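Local coordinates for protein copper-transporting atpase (Sulfolobus solfataricus, PDB 2YJ3) that probably couples ATP hydrolysis to the transport of heavy-metal ions across the cell membrane, represented here by its catalytic domain, at residues N181-P184 with E185-V188; S240-I243 with G244-L247. The protein carries 1 engineered substitution. One frame throughout, in Å; residues are numbered along the deposited sequence.

Interaction 1 of 2, residues N181-P184 with E185-V188; sequences NLSP and EDKV. With SO4 (sulfate ion), chain C.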
loop_
_atom_site.group_PDB
_atom_site.type_symbol
_atom_site.label_atom_id
_atom_site.label_comp_id
_atom_site.label_asym_id
_atom_site.label_seq_id
_atom_site.Cartn_x
_atom_site.Cartn_y
_atom_site.Cartn_z
ATOM N N ASN A 181 -1.842 12.656 -2.295
ATOM C CA ASN A 181 -0.525 13.197 -2.591
ATOM C C ASN A 181 0.307 13.526 -1.362
ATOM O O ASN A 181 1.122 14.458 -1.381
ATOM C CB ASN A 181 -0.631 14.429 -3.492
ATOM C CG ASN A 181 0.553 14.560 -4.412
ATOM O OD1 ASN A 181 1.358 15.480 -4.282
ATOM N ND2 ASN A 181 0.685 13.619 -5.338
ATOM N N LEU A 182 0.112 12.751 -0.302
ATOM C CA LEU A 182 0.811 13.002 0.950
ATOM C C LEU A 182 2.173 12.321 1.031
ATOM O O LEU A 182 2.320 11.157 0.675
ATOM C CB LEU A 182 -0.047 12.556 2.130
ATOM C CG LEU A 182 -1.343 13.328 2.317
ATOM C CD1 LEU A 182 -2.013 12.849 3.591
ATOM C CD2 LEU A 182 -1.076 14.811 2.388
ATOM N N SER A 183 3.167 13.064 1.506
ATOM C CA SER A 183 4.448 12.478 1.872
ATOM C C SER A 183 4.328 11.864 3.254
ATOM O O SER A 183 3.427 12.217 4.023
ATOM C CB SER A 183 5.517 13.561 1.939
ATOM O OG SER A 183 5.313 14.347 3.106
ATOM N N PRO A 184 5.259 10.962 3.592
ATOM C CA PRO A 184 5.232 10.377 4.931
ATOM C C PRO A 184 5.166 11.483 5.974
ATOM O O PRO A 184 4.484 11.325 6.992
ATOM C CB PRO A 184 6.566 9.628 5.012
ATOM C CG PRO A 184 6.889 9.301 3.585
ATOM C CD PRO A 184 6.405 10.484 2.798
ATOM N N GLU A 185 5.837 12.600 5.704
ATOM C CA GLU A 185 5.890 13.707 6.657
ATOM C C GLU A 185 4.564 14.453 6.744
ATOM O O GLU A 185 4.185 14.926 7.815
ATOM C CB GLU A 185 7.035 14.669 6.315
ATOM C CG GLU A 185 8.424 14.066 6.544
ATOM C CD GLU A 185 8.730 12.881 5.629
ATOM O OE1 GLU A 185 8.189 12.838 4.504
ATOM O OE2 GLU A 185 9.519 11.996 6.030
ATOM N N ASP A 186 3.865 14.566 5.618
ATOM C CA ASP A 186 2.511 15.102 5.623
ATOM C C ASP A 186 1.604 14.253 6.506
ATOM O O ASP A 186 0.801 14.776 7.270
ATOM C CB ASP A 186 1.943 15.126 4.207
ATOM C CG ASP A 186 2.778 15.959 3.263
ATOM O OD1 ASP A 186 3.680 16.672 3.752
ATOM O OD2 ASP A 186 2.535 15.899 2.037
ATOM N N LYS A 187 1.723 12.937 6.398
ATOM C CA LYS A 187 0.872 12.057 7.204
ATOM C C LYS A 187 1.164 12.263 8.688
ATOM O O LYS A 187 0.243 12.409 9.495
ATOM C CB LYS A 187 1.057 10.585 6.812
ATOM C CG LYS A 187 0.743 10.304 5.353
ATOM C CD LYS A 187 1.052 8.862 4.964
ATOM C CE LYS A 187 0.952 8.697 3.451
ATOM N NZ LYS A 187 1.423 7.361 2.988
ATOM N N VAL A 188 2.449 12.308 9.040
ATOM C CA VAL A 188 2.836 12.477 10.437
ATOM C C VAL A 188 2.235 13.762 11.025
ATOM O O VAL A 188 1.681 13.749 12.129
ATOM C CB VAL A 188 4.379 12.432 10.627
ATOM C CG1 VAL A 188 4.994 13.817 10.476
ATOM C CG2 VAL A 188 4.731 11.858 11.983
HETATM S S SO4 C . 1.558 5.638 -0.201
HETATM O O1 SO4 C . 2.217 6.701 0.551
HETATM O O2 SO4 C . 0.344 5.212 0.504
HETATM O O3 SO4 C . 1.189 6.107 -1.542
HETATM O O4 SO4 C . 2.484 4.517 -0.321
#
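S183 and D186 face each other across the first turn of helix 184-196 and form a capping box, each side chain accepting from the other's backbone N. S183 OG is placed between its own backbone N and carbonyl carbon (chi1 73°), which brings it to D186 N at 2.9 Å. In return D186 OD2 receives S183 N at 3.0 Å, and the bond is almost straight, with an N-H...acceptor angle of 171°. S183 N meets the carboxylate from above its plane, 62° out of it. Each of the two N-H groups thus has a side-chain acceptor at the N-terminus of the helix, and the paired bonds fix the rotation of both side chains. The main-chain bond K187 N to S183 O, 3.0 Å, continues the turn.

L182 and E185 flank the box. L182 lies obliquely against D186, its branch CD2 reaching CB of D186 at 3.5 Å. E185, bent at its second torsion, turns OE1 back to CD of the P184 ring at 3.4 Å. K187 instead runs out extended beyond CG, passing L182 CB with its own CG at 4.0 Å, and ends with NZ bonded to sulfate O1 at 2.6 Å. NZ also forms a salt bridge with E34, and K187 belongs to the ATP sites seen in this protein; the sulfate probably comes from the crystallisation liquor.

The turn follows edge strand 177-179. Backbone bonds join N181 to D161 and L182 to S159, while K187 and V188 pack on helix 211-216.

Interaction 2 of 2, residues S240-I243 with G244-L247; sequences SNDI and GTLL
I243 O is approached by two backbone N-H groups of the turn that follows it. L247 N makes the sound bond to I243 O, 2.7 Å. L246 N also comes to I243 O at 2.9 Å, but its N-H...acceptor angle of 119° makes that second bond weak. The side chain of L247 touches the same oxygen: L247 CD1 lies 3.3 Å from I243 O and 3.6 Å from I243 CG2. These two apolar chains run side by side and point the same way, four residues apart in sequence.

The polar side of the turn belongs to D242 and T245. The D242 carboxylate swings away from its own backbone N (chi1 -159°) and reaches forward across T245, meeting it with both oxygens. D242 OD2 takes the T245 hydroxyl, OG1, at 2.8 Å, a weak bond, though short. D242 OD1 caps T245 N at 3.5 Å; the approach is straight, at 169°, but the length makes this bond weak too. T245 OG1 lies beside its own backbone N, anti to the carbonyl carbon, where D242 OD2 meets it. A long, weak bond from L246 N to D242 O completes the set.

Outside the turn, I243 and L247 touch F33 of strand 30-34, L246 touches V221 of strand 219-223, and L247 also meets helix 142-149. The arrangement is an aspartate N-cap, here opening helix 243-250, which packs against the central strands of the mixed, largely parallel sheet of the haloacid dehalogenase-like fold, the phosphorylation domain of P-type ATPases.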
loop_
_atom_site.group_PDB
_atom_site.type_symbol
_atom_site.label_atom_id
_atom_site.label_comp_id
_atom_site.label_asym_id
_atom_site.label_seq_id
_atom_site.Cartn_x
_atom_site.Cartn_y
_atom_site.Cartn_z
ATOM N N SER A 240 -2.509 -11.774 9.700
ATOM C CA SER A 240 -3.454 -12.377 8.778
ATOM C C SER A 240 -3.726 -11.463 7.591
ATOM O O SER A 240 -4.225 -11.909 6.554
ATOM C CB SER A 240 -4.758 -12.658 9.519
ATOM O OG SER A 240 -5.205 -11.490 10.187
ATOM N N ASN A 241 -3.396 -10.183 7.746
ATOM C CA ASN A 241 -3.804 -9.174 6.780
ATOM C C ASN A 241 -5.315 -9.109 6.704
ATOM O O ASN A 241 -5.882 -8.567 5.756
ATOM C CB ASN A 241 -3.222 -9.464 5.405
ATOM C CG ASN A 241 -1.748 -9.174 5.333
ATOM O OD1 ASN A 241 -1.318 -8.048 5.585
ATOM N ND2 ASN A 241 -0.955 -10.191 4.996
ATOM N N ASP A 242 -5.959 -9.650 7.729
ATOM C CA ASP A 242 -7.413 -9.696 7.784
ATOM C C ASP A 242 -7.965 -8.418 8.403
ATOM O O ASP A 242 -8.157 -8.349 9.623
ATOM C CB ASP A 242 -7.860 -10.910 8.600
ATOM C CG ASP A 242 -9.276 -11.317 8.296
ATOM O OD1 ASP A 242 -9.996 -10.512 7.671
ATOM O OD2 ASP A 242 -9.672 -12.445 8.679
ATOM N N ILE A 243 -8.221 -7.404 7.573
ATOM C CA ILE A 243 -8.719 -6.136 8.098
ATOM C C ILE A 243 -10.147 -6.268 8.591
ATOM O O ILE A 243 -10.539 -5.616 9.560
ATOM C CB ILE A 243 -8.705 -4.985 7.069
ATOM C CG1 ILE A 243 -7.567 -5.128 6.067
ATOM C CG2 ILE A 243 -8.593 -3.663 7.793
ATOM C CD1 ILE A 243 -6.454 -4.105 6.273
ATOM N N GLY A 244 -10.934 -7.086 7.903
ATOM C CA GLY A 244 -12.324 -7.279 8.280
ATOM C C GLY A 244 -12.415 -7.681 9.739
ATOM O O GLY A 244 -13.158 -7.091 10.525
ATOM N N THR A 245 -11.628 -8.683 10.101
ATOM C CA THR A 245 -11.575 -9.172 11.466
ATOM C C THR A 245 -11.087 -8.097 12.439
ATOM O O THR A 245 -11.443 -8.097 13.619
ATOM C CB THR A 245 -10.688 -10.424 11.543
ATOM O OG1 THR A 245 -11.309 -11.483 10.799
ATOM C CG2 THR A 245 -10.492 -10.870 12.991
ATOM N N LEU A 246 -10.270 -7.174 11.951
ATOM C CA LEU A 246 -9.834 -6.077 12.804
ATOM C C LEU A 246 -10.986 -5.111 13.005
ATOM O O LEU A 246 -11.229 -4.629 14.114
ATOM C CB LEU A 246 -8.646 -5.344 12.189
ATOM C CG LEU A 246 -8.269 -4.069 12.931
ATOM C CD1 LEU A 246 -7.815 -4.419 14.338
ATOM C CD2 LEU A 246 -7.167 -3.348 12.181
ATOM N N LEU A 247 -11.695 -4.832 11.917
ATOM C CA LEU A 247 -12.800 -3.887 11.943
ATOM C C LEU A 247 -13.967 -4.524 12.674
ATOM O O LEU A 247 -14.789 -3.838 13.286
ATOM C CB LEU A 247 -13.198 -3.488 10.518
ATOM C CG LEU A 247 -12.395 -2.374 9.838
ATOM C CD1 LEU A 247 -10.922 -2.449 10.211
ATOM C CD2 LEU A 247 -12.579 -2.393 8.320
#

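In the fold
Both interactions are helix starts that follow a strand of the same mixed sheet, with centres 24 Å apart and nearest atoms about 14 Å apart, so they do not touch. Interaction 1 is a surface contact following edge strand 177-179; interaction 2 is partly buried, following strand 236-238. Their caps differ: 181-188 has a reciprocal serine-aspartate box with two sound bonds, whereas 240-247 relies on one aspartate whose capping bonds are weak, with apolar residues packed against strands 30-34 and 219-223. Interaction 1 sends a lysine into the nucleotide site. In interaction 2 the side chain of I243 stays about 11 Å from those of K35 and T36.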